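Local structure of UTP-glucose-1-phosphate uridylyltransferase 2 (Trypanosoma brucei, 3GUE) at residues 220-225 with 370-375; 242-247 with 304-309; 276-281 with 349-354. The protein probably catalyses the reversible transfer of a uridylyl group from UTP to alpha-D-glucose 1-phosphate, giving UDP-glucose and diphosphate. All coordinates share one frame; numbering follows the deposited sequence.

Contact 1 (220-225 with 370-375); sequences GDNLGA and ERFAPV. With UPG (uridine-5'-diphosphate-glucose), chain C.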
loop_
_atom_site.group_PDB
_atom_site.type_symbol
_atom_site.label_atom_id
_atom_site.label_comp_id
_atom_site.label_asym_id
_atom_site.label_seq_id
_atom_site.Cartn_x
_atom_site.Cartn_y
_atom_site.Cartn_z
ATOM N N GLY A 220 3.343 -4.563 0.600
ATOM C CA GLY A 220 3.462 -5.918 0.011
ATOM C C GLY A 220 3.332 -6.023 -1.508
ATOM O O GLY A 220 3.852 -6.959 -2.117
ATOM N N ASP A 221 2.609 -5.084 -2.109
ATOM C CA ASP A 221 2.398 -5.007 -3.576
ATOM C C ASP A 221 3.545 -4.322 -4.359
ATOM O O ASP A 221 3.611 -4.418 -5.585
ATOM C CB ASP A 221 1.073 -4.307 -3.899
ATOM C CG ASP A 221 1.036 -2.853 -3.406
ATOM O OD1 ASP A 221 1.347 -1.942 -4.195
ATOM O OD2 ASP A 221 0.730 -2.626 -2.228
ATOM N N ASN A 222 4.479 -3.699 -3.643
ATOM C CA ASN A 222 5.567 -2.938 -4.269
ATOM C C ASN A 222 6.853 -3.728 -4.286
ATOM O O ASN A 222 7.591 -3.751 -3.309
ATOM C CB ASN A 222 5.799 -1.591 -3.554
ATOM C CG ASN A 222 6.938 -0.782 -4.188
ATOM O OD1 ASN A 222 7.355 -1.055 -5.319
ATOM N ND2 ASN A 222 7.432 0.222 -3.472
ATOM N N LEU A 223 7.128 -4.362 -5.418
ATOM C CA LEU A 223 8.264 -5.262 -5.538
ATOM C C LEU A 223 9.491 -4.470 -6.012
ATOM O O LEU A 223 10.529 -5.037 -6.347
ATOM C CB LEU A 223 7.892 -6.428 -6.473
ATOM C CG LEU A 223 6.761 -7.354 -5.960
ATOM C CD1 LEU A 223 6.348 -8.341 -7.014
ATOM C CD2 LEU A 223 7.216 -8.090 -4.704
ATOM N N GLY A 224 9.372 -3.146 -6.014
ATOM C CA GLY A 224 10.526 -2.283 -6.330
ATOM C C GLY A 224 11.304 -1.816 -5.102
ATOM O O GLY A 224 12.448 -1.347 -5.218
ATOM N N ALA A 225 10.659 -1.908 -3.937
ATOM C CA ALA A 225 11.200 -1.424 -2.661
ATOM C C ALA A 225 12.574 -2.044 -2.388
ATOM O O ALA A 225 12.789 -3.229 -2.639
ATOM C CB ALA A 225 10.211 -1.707 -1.509
ATOM N N GLU A 370 12.332 3.547 -10.044
ATOM C CA GLU A 370 12.566 2.099 -10.033
ATOM C C GLU A 370 12.386 1.473 -8.630
ATOM O O GLU A 370 12.389 0.252 -8.479
ATOM C CB GLU A 370 13.872 1.701 -10.757
ATOM C CG GLU A 370 14.025 2.322 -12.181
ATOM C CD GLU A 370 13.068 1.752 -13.237
ATOM O OE1 GLU A 370 13.237 0.564 -13.586
ATOM O OE2 GLU A 370 12.178 2.498 -13.743
ATOM N N ARG A 371 12.153 2.312 -7.624
ATOM C CA ARG A 371 11.832 1.820 -6.275
ATOM C C ARG A 371 10.343 1.688 -5.952
ATOM O O ARG A 371 9.979 1.429 -4.797
ATOM C CB ARG A 371 12.491 2.702 -5.210
ATOM C CG ARG A 371 13.991 2.734 -5.322
ATOM C CD ARG A 371 14.619 3.335 -4.116
ATOM N NE ARG A 371 16.060 3.410 -4.318
ATOM C CZ ARG A 371 16.922 3.938 -3.450
ATOM N NH1 ARG A 371 16.502 4.459 -2.304
ATOM N NH2 ARG A 371 18.212 3.966 -3.755
ATOM N N PHE A 372 9.491 1.885 -6.953
ATOM C CA PHE A 372 8.050 1.992 -6.749
ATOM C C PHE A 372 7.318 1.416 -7.990
ATOM O O PHE A 372 7.289 2.049 -9.026
ATOM C CB PHE A 372 7.685 3.479 -6.493
ATOM C CG PHE A 372 6.212 3.738 -6.226
ATOM C CD1 PHE A 372 5.554 3.121 -5.160
ATOM C CD2 PHE A 372 5.503 4.651 -7.004
ATOM C CE1 PHE A 372 4.211 3.372 -4.910
ATOM C CE2 PHE A 372 4.154 4.920 -6.753
ATOM C CZ PHE A 372 3.505 4.286 -5.702
ATOM N N ALA A 373 6.807 0.181 -7.848
ATOM C CA ALA A 373 5.964 -0.527 -8.810
ATOM C C ALA A 373 4.670 -0.931 -8.083
ATOM O O ALA A 373 4.493 -2.106 -7.733
ATOM C CB ALA A 373 6.676 -1.786 -9.360
ATOM N N PRO A 374 3.770 0.041 -7.847
ATOM C CA PRO A 374 2.598 -0.236 -7.011
ATOM C C PRO A 374 1.547 -1.055 -7.760
ATOM O O PRO A 374 1.394 -0.916 -8.993
ATOM C CB PRO A 374 2.018 1.168 -6.762
ATOM C CG PRO A 374 2.340 1.911 -8.041
ATOM C CD PRO A 374 3.765 1.436 -8.345
ATOM N N VAL A 375 0.819 -1.872 -7.009
ATOM C CA VAL A 375 -0.400 -2.534 -7.516
ATOM C C VAL A 375 -1.526 -2.301 -6.516
ATOM O O VAL A 375 -1.616 -3.019 -5.504
ATOM C CB VAL A 375 -0.185 -4.059 -7.751
ATOM C CG1 VAL A 375 -1.522 -4.752 -8.184
ATOM C CG2 VAL A 375 0.946 -4.289 -8.829
HETATM N N1 UPG C . -2.252 -3.051 4.685
HETATM C C2 UPG C . -2.028 -3.607 5.960
HETATM N N3 UPG C . -2.975 -3.356 6.937
HETATM C C4 UPG C . -4.100 -2.597 6.720
HETATM C C5 UPG C . -4.321 -2.023 5.461
HETATM C C6 UPG C . -3.404 -2.238 4.438
HETATM O O2 UPG C . -1.062 -4.327 6.256
HETATM O O4 UPG C . -4.886 -2.452 7.666
HETATM C C1C UPG C . -1.256 -3.288 3.591
HETATM C C2C UPG C . -1.724 -3.735 2.203
HETATM O O2C UPG C . -1.949 -5.152 2.172
HETATM C C3C UPG C . -0.494 -3.362 1.379
HETATM C C4C UPG C . -0.064 -2.048 2.012
HETATM O O4C UPG C . -0.625 -2.017 3.352
HETATM O O3C UPG C . 0.532 -4.325 1.614
HETATM C C5C UPG C . -0.634 -0.817 1.235
HETATM O O5C UPG C . -2.028 -0.688 1.318
HETATM P PA UPG C . -2.901 -0.251 0.033
HETATM O O1A UPG C . -2.407 -1.115 -1.076
HETATM O O2A UPG C . -4.336 -0.212 0.336
HETATM O O3A UPG C . -2.339 1.270 -0.247
HETATM P PB UPG C . -2.913 2.664 0.364
HETATM O O1B UPG C . -2.980 2.529 1.829
HETATM O O2B UPG C . -4.116 3.130 -0.395
HETATM O O3B UPG C . -1.732 3.640 -0.116
HETATM C "C1'" UPG C . -0.383 3.454 0.449
HETATM C "C2'" UPG C . 0.031 4.734 1.161
HETATM C "C3'" UPG C . -0.035 5.867 0.145
HETATM C "C4'" UPG C . 0.939 5.564 -1.005
HETATM C "C5'" UPG C . 0.594 4.200 -1.654
HETATM C "C6'" UPG C . 1.712 3.746 -2.557
HETATM O "O2'" UPG C . -0.847 5.026 2.263
HETATM O "O3'" UPG C . 0.246 7.093 0.799
HETATM O "O4'" UPG C . 0.892 6.590 -1.984
HETATM O "O5'" UPG C . 0.459 3.133 -0.676
HETATM O "O6'" UPG C . 1.229 2.713 -3.419
HETATM O O HOH W 1 5.266 -4.783 -7.521
#
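Asn222 reaches across to Arg371 and Ala373 with its amide group and makes two of the three hydrogen bonds between the segments. With CG anti to the backbone N (chi1 180°), Asn222 ND2 donates to Arg371 O at 3.1 Å, in the carbonyl plane on a lone pair, while Asn222 OD1 accepts from Ala373 N at 2.9 Å in a nearly straight bond. Gly224 N, at 3.0 Å, approaches Asn222 OD1 from the opposite face of the amide and closes an Asx turn. The oxygen is thus gripped from both faces and the rotation of the amide is fixed. The third bond, Val375 N to Asp221 OD1 (2.9 Å), meets the carboxylate on its anti side; Asp221 OD2 forms a salt bridge with Lys376.

Water bridges the two loops where carbonyls face each other. Asp221 O and Ala373 O both accept from one molecule, which in turn accepts from Leu223 N.

Among the weaker contacts, Arg371 CA makes a CA-H...O contact of 3.4 Å with Gly224 O. Pro374 CD sits over the centre of one face of the Phe372 ring.

Toward the ligand, Gly220 N donates to ribose O3C at 3.0 Å, and Phe372 presents its ring edge to glucose O6'. The loops after strands 214-219 and 362-366 thus meet beside the sugar nucleotide and form part of the UDP-glucose site.

Contact 2 (242-247 with 304-309); sequences FLMEVC and NNIWIN. With UPG (uridine-5'-diphosphate-glucose), chain C.
Phe242 and Ile306 meet in the densest part of this antiparallel strand pair. Ile306 CG2 lies over one face of the Phe242 ring, 3.8 Å from its centroid, in a CH-pi contact; the ring is placed there by a CG anti to the backbone N (chi1 176°). On the same face of the sheet Met244 and Ile306 run side by side, with Met244 CG 3.6 Å from Ile306 CD1, and Ile308 CG2 touches Phe242 CD1. Leu243 and Trp307 form a hydrogen-bonded pair, and Glu245 N adds a bond to Asn305 O.

The other face is looser and partly hydrated. The side chains of Leu243 and Trp307 meet only at 4.2 Å, Leu243 CB to Trp307 CB, and a water links Trp307 NE1, in the plane of the indole, to Glu245 OE2. Beside it Asn305 ND2 donates to Glu245 OE1 at 2.9 Å from above the carboxylate, the two planar groups standing 76° apart. Arg371, also paired with Asp228, forms a salt bridge with Glu245 OE2.

Asn304, bonded to Asn219, places its CG 3.5 Å from glucose C2'. The pair belongs to the central mixed sheet of a GT-A-like nucleotidyltransferase fold, with the sugar-nucleotide site at the N-terminal half of strand 300-309.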
loop_
_atom_site.group_PDB
_atom_site.type_symbol
_atom_site.label_atom_id
_atom_site.label_comp_id
_atom_site.label_asym_id
_atom_site.label_seq_id
_atom_site.Cartn_x
_atom_site.Cartn_y
_atom_site.Cartn_z
ATOM N N PHE A 242 12.217 9.534 11.054
ATOM C CA PHE A 242 11.312 9.085 10.018
ATOM C C PHE A 242 11.780 9.689 8.690
ATOM O O PHE A 242 12.038 10.900 8.593
ATOM C CB PHE A 242 9.905 9.548 10.409
ATOM C CG PHE A 242 8.818 9.266 9.393
ATOM C CD1 PHE A 242 7.877 8.263 9.630
ATOM C CD2 PHE A 242 8.688 10.051 8.275
ATOM C CE1 PHE A 242 6.825 8.041 8.724
ATOM C CE2 PHE A 242 7.679 9.821 7.328
ATOM C CZ PHE A 242 6.727 8.825 7.557
ATOM N N LEU A 243 11.952 8.813 7.698
ATOM C CA LEU A 243 12.220 9.196 6.343
ATOM C C LEU A 243 11.200 8.531 5.418
ATOM O O LEU A 243 11.063 7.315 5.416
ATOM C CB LEU A 243 13.647 8.829 5.948
ATOM C CG LEU A 243 14.211 9.396 4.632
ATOM C CD1 LEU A 243 15.710 9.530 4.730
ATOM C CD2 LEU A 243 13.827 8.582 3.365
ATOM N N MET A 244 10.493 9.341 4.634
ATOM C CA MET A 244 9.575 8.857 3.587
ATOM C C MET A 244 10.175 8.966 2.180
ATOM O O MET A 244 10.599 10.046 1.782
ATOM C CB MET A 244 8.299 9.713 3.615
ATOM C CG MET A 244 7.345 9.410 2.461
ATOM S SD MET A 244 5.931 10.510 2.393
ATOM C CE MET A 244 5.045 10.038 3.883
ATOM N N GLU A 245 10.194 7.872 1.411
ATOM C CA GLU A 245 10.585 7.957 0.009
ATOM C C GLU A 245 9.355 8.391 -0.794
ATOM O O GLU A 245 8.277 7.859 -0.564
ATOM C CB GLU A 245 11.129 6.609 -0.523
ATOM C CG GLU A 245 12.276 5.962 0.255
ATOM C CD GLU A 245 12.897 4.819 -0.542
ATOM O OE1 GLU A 245 12.249 4.365 -1.522
ATOM O OE2 GLU A 245 14.038 4.404 -0.222
ATOM N N VAL A 246 9.506 9.403 -1.650
ATOM C CA VAL A 246 8.464 9.824 -2.605
ATOM C C VAL A 246 8.983 9.753 -4.046
ATOM O O VAL A 246 10.196 9.795 -4.280
ATOM C CB VAL A 246 7.949 11.267 -2.336
ATOM C CG1 VAL A 246 7.292 11.387 -0.963
ATOM C CG2 VAL A 246 9.081 12.314 -2.503
ATOM N N CYS A 247 8.059 9.670 -5.012
ATOM C CA CYS A 247 8.404 9.781 -6.421
ATOM C C CYS A 247 7.747 11.021 -7.034
ATOM O O CYS A 247 6.667 11.465 -6.594
ATOM C CB CYS A 247 7.954 8.516 -7.181
ATOM S SG CYS A 247 8.850 6.964 -6.765
ATOM N N ASN A 304 5.267 4.799 0.123
ATOM C CA ASN A 304 5.069 4.001 1.366
ATOM C C ASN A 304 6.322 3.147 1.728
ATOM O O ASN A 304 6.270 2.293 2.604
ATOM C CB ASN A 304 3.731 3.198 1.366
ATOM C CG ASN A 304 2.914 3.380 2.699
ATOM O OD1 ASN A 304 3.076 4.388 3.401
ATOM N ND2 ASN A 304 2.066 2.397 3.043
ATOM N N ASN A 305 7.428 3.380 1.012
ATOM C CA ASN A 305 8.756 2.941 1.437
ATOM C C ASN A 305 9.155 3.923 2.554
ATOM O O ASN A 305 9.579 5.065 2.265
ATOM C CB ASN A 305 9.802 3.056 0.300
ATOM C CG ASN A 305 9.471 2.202 -0.959
ATOM O OD1 ASN A 305 8.676 1.262 -0.935
ATOM N ND2 ASN A 305 10.116 2.548 -2.062
ATOM N N ILE A 306 9.028 3.487 3.804
ATOM C CA ILE A 306 9.297 4.349 4.973
ATOM C C ILE A 306 10.329 3.737 5.923
ATOM O O ILE A 306 10.186 2.599 6.347
ATOM C CB ILE A 306 8.008 4.615 5.819
ATOM C CG1 ILE A 306 6.802 5.037 4.961
ATOM C CG2 ILE A 306 8.289 5.588 6.937
ATOM C CD1 ILE A 306 7.007 6.318 4.223
ATOM N N TRP A 307 11.326 4.541 6.283
ATOM C CA TRP A 307 12.324 4.208 7.309
ATOM C C TRP A 307 11.951 4.820 8.647
ATOM O O TRP A 307 11.736 6.040 8.764
ATOM C CB TRP A 307 13.684 4.759 6.940
ATOM C CG TRP A 307 14.439 4.000 5.866
ATOM C CD1 TRP A 307 14.394 4.212 4.521
ATOM C CD2 TRP A 307 15.380 2.937 6.074
ATOM N NE1 TRP A 307 15.230 3.344 3.877
ATOM C CE2 TRP A 307 15.845 2.540 4.802
ATOM C CE3 TRP A 307 15.848 2.263 7.209
ATOM C CZ2 TRP A 307 16.761 1.493 4.625
ATOM C CZ3 TRP A 307 16.780 1.218 7.035
ATOM C CH2 TRP A 307 17.229 0.856 5.745
ATOM N N ILE A 308 11.959 3.985 9.671
ATOM C CA ILE A 308 11.770 4.498 11.010
ATOM C C ILE A 308 12.952 4.145 11.918
ATOM O O ILE A 308 13.594 3.097 11.770
ATOM C CB ILE A 308 10.385 4.096 11.618
ATOM C CG1 ILE A 308 10.250 2.581 11.744
ATOM C CG2 ILE A 308 9.169 4.734 10.789
ATOM C CD1 ILE A 308 9.013 2.144 12.600
ATOM N N ASN A 309 13.269 5.078 12.799
ATOM C CA ASN A 309 14.171 4.833 13.904
ATOM C C ASN A 309 13.319 4.282 15.055
ATOM O O ASN A 309 12.351 4.927 15.523
ATOM C CB ASN A 309 14.933 6.118 14.303
ATOM C CG ASN A 309 15.922 5.894 15.469
ATOM O OD1 ASN A 309 15.531 5.504 16.548
ATOM N ND2 ASN A 309 17.193 6.115 15.225
HETATM N N1 UPG C . -2.252 -3.051 4.685
HETATM C C2 UPG C . -2.028 -3.607 5.960
HETATM N N3 UPG C . -2.975 -3.356 6.937
HETATM C C4 UPG C . -4.100 -2.597 6.720
HETATM C C5 UPG C . -4.321 -2.023 5.461
HETATM C C6 UPG C . -3.404 -2.238 4.438
HETATM O O2 UPG C . -1.062 -4.327 6.256
HETATM O O4 UPG C . -4.886 -2.452 7.666
HETATM C C1C UPG C . -1.256 -3.288 3.591
HETATM C C2C UPG C . -1.724 -3.735 2.203
HETATM O O2C UPG C . -1.949 -5.152 2.172
HETATM C C3C UPG C . -0.494 -3.362 1.379
HETATM C C4C UPG C . -0.064 -2.048 2.012
HETATM O O4C UPG C . -0.625 -2.017 3.352
HETATM O O3C UPG C . 0.532 -4.325 1.614
HETATM C C5C UPG C . -0.634 -0.817 1.235
HETATM O O5C UPG C . -2.028 -0.688 1.318
HETATM P PA UPG C . -2.901 -0.251 0.033
HETATM O O1A UPG C . -2.407 -1.115 -1.076
HETATM O O2A UPG C . -4.336 -0.212 0.336
HETATM O O3A UPG C . -2.339 1.270 -0.247
HETATM P PB UPG C . -2.913 2.664 0.364
HETATM O O1B UPG C . -2.980 2.529 1.829
HETATM O O2B UPG C . -4.116 3.130 -0.395
HETATM O O3B UPG C . -1.732 3.640 -0.116
HETATM C "C1'" UPG C . -0.383 3.454 0.449
HETATM C "C2'" UPG C . 0.031 4.734 1.161
HETATM C "C3'" UPG C . -0.035 5.867 0.145
HETATM C "C4'" UPG C . 0.939 5.564 -1.005
HETATM C "C5'" UPG C . 0.594 4.200 -1.654
HETATM C "C6'" UPG C . 1.712 3.746 -2.557
HETATM O "O2'" UPG C . -0.847 5.026 2.263
HETATM O "O3'" UPG C . 0.246 7.093 0.799
HETATM O "O4'" UPG C . 0.892 6.590 -1.984
HETATM O "O5'" UPG C . 0.459 3.133 -0.676
HETATM O "O6'" UPG C . 1.229 2.713 -3.419
HETATM O O HOH W 2 15.565 2.819 1.114
#

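Contact 3 (276-281 with 349-354); sequences FVLRES and EVAMGA. With UPG (uridine-5'-diphosphate-glucose), chain C.
Leu278 reaches from strand 276-280 into the turn at 351-354 and has more surface buried here than any other residue of the contact. Its CG is anti to the backbone N (chi1 175°), and this sends the CD2 methyl against the backbone of the turn. Leu278 CD2 lies 3.3 Å from Gly353 C and 3.5 Å from Ala354 N. The fit is close because Gly353 has no side chain: a CB there would point at the strand and overlap the same methyl. The turn itself is closed by the backbone bond from Ala354 N to Ala351 O, the start of a short 3-10 segment. The other methyl of the leucine, CD1, comes to 3.9 Å from glucose O3'.

Ala351 is the next most buried, and its methyl touches both strand residues. Ala351 CB is 4.4 Å from Leu278 CD2 and 4.1 Å from Glu280 CG, so the turn touches the aliphatic part of the glutamate while the carboxylate is directed to the ligand.

Glu280, bent at chi2 (-69°), grips the glucose with both oxygens. O2' donates to Glu280 OE1 and O3' to Glu280 OE2, each at 2.5 Å; these short paired bonds engage two neighbouring hydroxyls and would fix the carboxylate against rotation. They are consistent with recognition of the sugar through its 2' and 3' positions.

The contact joins the edge strand of the small antiparallel sheet to the loop between strands 344-349 and 362-366. Strand 275-280 runs next to strand 257-262, where Leu278 also touches Leu259. In the loop, Met352 N is hydrogen-bonded to His191, a UDP-glucose-binding residue, and the Met352 side chain packs on Asn304 and Ile306 of strand 300-309.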
loop_
_atom_site.group_PDB
_atom_site.type_symbol
_atom_site.label_atom_id
_atom_site.label_comp_id
_atom_site.label_asym_id
_atom_site.label_seq_id
_atom_site.Cartn_x
_atom_site.Cartn_y
_atom_site.Cartn_z
ATOM N N PHE A 276 4.622 18.972 7.288
ATOM C CA PHE A 276 4.170 18.048 6.266
ATOM C C PHE A 276 2.784 17.510 6.609
ATOM O O PHE A 276 2.452 17.340 7.783
ATOM C CB PHE A 276 5.116 16.848 6.182
ATOM C CG PHE A 276 6.362 17.076 5.352
ATOM C CD1 PHE A 276 6.280 17.521 4.031
ATOM C CD2 PHE A 276 7.606 16.751 5.866
ATOM C CE1 PHE A 276 7.414 17.678 3.265
ATOM C CE2 PHE A 276 8.739 16.915 5.112
ATOM C CZ PHE A 276 8.643 17.378 3.808
ATOM N N VAL A 277 1.977 17.275 5.578
ATOM C CA VAL A 277 0.750 16.500 5.708
ATOM C C VAL A 277 0.676 15.472 4.579
ATOM O O VAL A 277 1.146 15.708 3.462
ATOM C CB VAL A 277 -0.587 17.360 5.784
ATOM C CG1 VAL A 277 -0.373 18.748 6.423
ATOM C CG2 VAL A 277 -1.262 17.490 4.425
ATOM N N LEU A 278 0.092 14.326 4.884
ATOM C CA LEU A 278 -0.150 13.301 3.884
ATOM C C LEU A 278 -1.647 13.324 3.615
ATOM O O LEU A 278 -2.462 13.238 4.548
ATOM C CB LEU A 278 0.337 11.943 4.396
ATOM C CG LEU A 278 0.100 10.667 3.581
ATOM C CD1 LEU A 278 0.896 10.683 2.293
ATOM C CD2 LEU A 278 0.513 9.436 4.458
ATOM N N ARG A 279 -2.036 13.564 2.372
ATOM C CA ARG A 279 -3.457 13.432 2.038
ATOM C C ARG A 279 -3.701 12.158 1.220
ATOM O O ARG A 279 -3.300 12.082 0.049
ATOM C CB ARG A 279 -3.993 14.639 1.315
ATOM C CG ARG A 279 -5.502 14.545 1.094
ATOM C CD ARG A 279 -6.103 15.767 0.521
ATOM N NE ARG A 279 -5.509 16.200 -0.746
ATOM C CZ ARG A 279 -5.970 17.221 -1.451
ATOM N NH1 ARG A 279 -7.035 17.880 -1.015
ATOM N NH2 ARG A 279 -5.377 17.585 -2.585
ATOM N N GLU A 280 -4.332 11.169 1.866
ATOM C CA GLU A 280 -4.710 9.893 1.228
ATOM C C GLU A 280 -5.963 10.048 0.372
ATOM O O GLU A 280 -6.704 11.015 0.526
ATOM C CB GLU A 280 -4.960 8.824 2.275
ATOM C CG GLU A 280 -3.735 8.402 3.098
ATOM C CD GLU A 280 -2.704 7.641 2.289
ATOM O OE1 GLU A 280 -2.906 6.456 1.953
ATOM O OE2 GLU A 280 -1.672 8.230 2.011
ATOM N N SER A 281 -6.206 9.083 -0.510
ATOM C CA SER A 281 -7.462 9.023 -1.273
ATOM C C SER A 281 -8.716 9.164 -0.394
ATOM O O SER A 281 -9.637 9.925 -0.722
ATOM C CB SER A 281 -7.530 7.704 -2.041
ATOM O OG SER A 281 -6.684 7.726 -3.165
ATOM N N GLU A 349 -9.670 4.003 9.887
ATOM C CA GLU A 349 -8.355 3.517 9.469
ATOM C C GLU A 349 -7.345 4.642 9.590
ATOM O O GLU A 349 -7.703 5.812 9.403
ATOM C CB GLU A 349 -8.378 3.093 7.997
ATOM C CG GLU A 349 -9.114 1.803 7.687
ATOM C CD GLU A 349 -10.021 1.962 6.490
ATOM O OE1 GLU A 349 -10.345 3.121 6.179
ATOM O OE2 GLU A 349 -10.399 0.952 5.861
ATOM N N VAL A 350 -6.091 4.278 9.869
ATOM C CA VAL A 350 -4.948 5.198 9.784
ATOM C C VAL A 350 -3.862 4.729 8.804
ATOM O O VAL A 350 -3.762 3.531 8.499
ATOM C CB VAL A 350 -4.278 5.400 11.158
ATOM C CG1 VAL A 350 -5.094 6.326 12.013
ATOM C CG2 VAL A 350 -4.073 4.045 11.862
ATOM N N ALA A 351 -3.047 5.678 8.322
ATOM C CA ALA A 351 -1.960 5.399 7.351
ATOM C C ALA A 351 -0.584 5.623 8.022
ATOM O O ALA A 351 -0.361 6.639 8.713
ATOM C CB ALA A 351 -2.102 6.276 6.147
ATOM N N MET A 352 0.337 4.694 7.805
ATOM C CA MET A 352 1.629 4.775 8.493
ATOM C C MET A 352 2.394 6.041 8.068
ATOM O O MET A 352 3.237 6.550 8.814
ATOM C CB MET A 352 2.434 3.493 8.332
ATOM C CG MET A 352 2.861 3.211 6.912
ATOM S SD MET A 352 4.219 2.041 6.892
ATOM C CE MET A 352 4.864 2.374 5.263
ATOM N N GLY A 353 2.061 6.581 6.898
ATOM C CA GLY A 353 2.791 7.731 6.364
ATOM C C GLY A 353 2.454 8.993 7.142
ATOM O O GLY A 353 3.216 9.939 7.136
ATOM N N ALA A 354 1.306 8.995 7.823
ATOM C CA ALA A 354 0.828 10.166 8.558
ATOM C C ALA A 354 1.698 10.487 9.799
ATOM O O ALA A 354 1.594 11.575 10.383
ATOM C CB ALA A 354 -0.694 9.984 8.921
HETATM N N1 UPG C . -2.252 -3.051 4.685
HETATM C C2 UPG C . -2.028 -3.607 5.960
HETATM N N3 UPG C . -2.975 -3.356 6.937
HETATM C C4 UPG C . -4.100 -2.597 6.720
HETATM C C5 UPG C . -4.321 -2.023 5.461
HETATM C C6 UPG C . -3.404 -2.238 4.438
HETATM O O2 UPG C . -1.062 -4.327 6.256
HETATM O O4 UPG C . -4.886 -2.452 7.666
HETATM C C1C UPG C . -1.256 -3.288 3.591
HETATM C C2C UPG C . -1.724 -3.735 2.203
HETATM O O2C UPG C . -1.949 -5.152 2.172
HETATM C C3C UPG C . -0.494 -3.362 1.379
HETATM C C4C UPG C . -0.064 -2.048 2.012
HETATM O O4C UPG C . -0.625 -2.017 3.352
HETATM O O3C UPG C . 0.532 -4.325 1.614
HETATM C C5C UPG C . -0.634 -0.817 1.235
HETATM O O5C UPG C . -2.028 -0.688 1.318
HETATM P PA UPG C . -2.901 -0.251 0.033
HETATM O O1A UPG C . -2.407 -1.115 -1.076
HETATM O O2A UPG C . -4.336 -0.212 0.336
HETATM O O3A UPG C . -2.339 1.270 -0.247
HETATM P PB UPG C . -2.913 2.664 0.364
HETATM O O1B UPG C . -2.980 2.529 1.829
HETATM O O2B UPG C . -4.116 3.130 -0.395
HETATM O O3B UPG C . -1.732 3.640 -0.116
HETATM C "C1'" UPG C . -0.383 3.454 0.449
HETATM C "C2'" UPG C . 0.031 4.734 1.161
HETATM C "C3'" UPG C . -0.035 5.867 0.145
HETATM C "C4'" UPG C . 0.939 5.564 -1.005
HETATM C "C5'" UPG C . 0.594 4.200 -1.654
HETATM C "C6'" UPG C . 1.712 3.746 -2.557
HETATM O "O2'" UPG C . -0.847 5.026 2.263
HETATM O "O3'" UPG C . 0.246 7.093 0.799
HETATM O "O4'" UPG C . 0.892 6.590 -1.984
HETATM O "O5'" UPG C . 0.459 3.133 -0.676
HETATM O "O6'" UPG C . 1.229 2.713 -3.419
#

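How the contacts relate
All three contacts are largely buried and touch the same UDP-glucose, but their chemistry differs. Contact 2 is regular strand pairing within the central sheet, contact 1 joins two loops mainly through side-chain to backbone bonds, and contact 3, the smallest in buried area, is apolar between its own segments and polar toward the sugar. Contacts 1 and 2 meet directly: Asn305 ND2 probably donates a hydrogen bond to Arg371 O. Contacts 2 and 3 meet by packing, with Phe242 and Met244 against Gly353 O. Contacts 1 and 3 do not touch, their nearest atoms being about 8 Å apart, and the ligand spans between them.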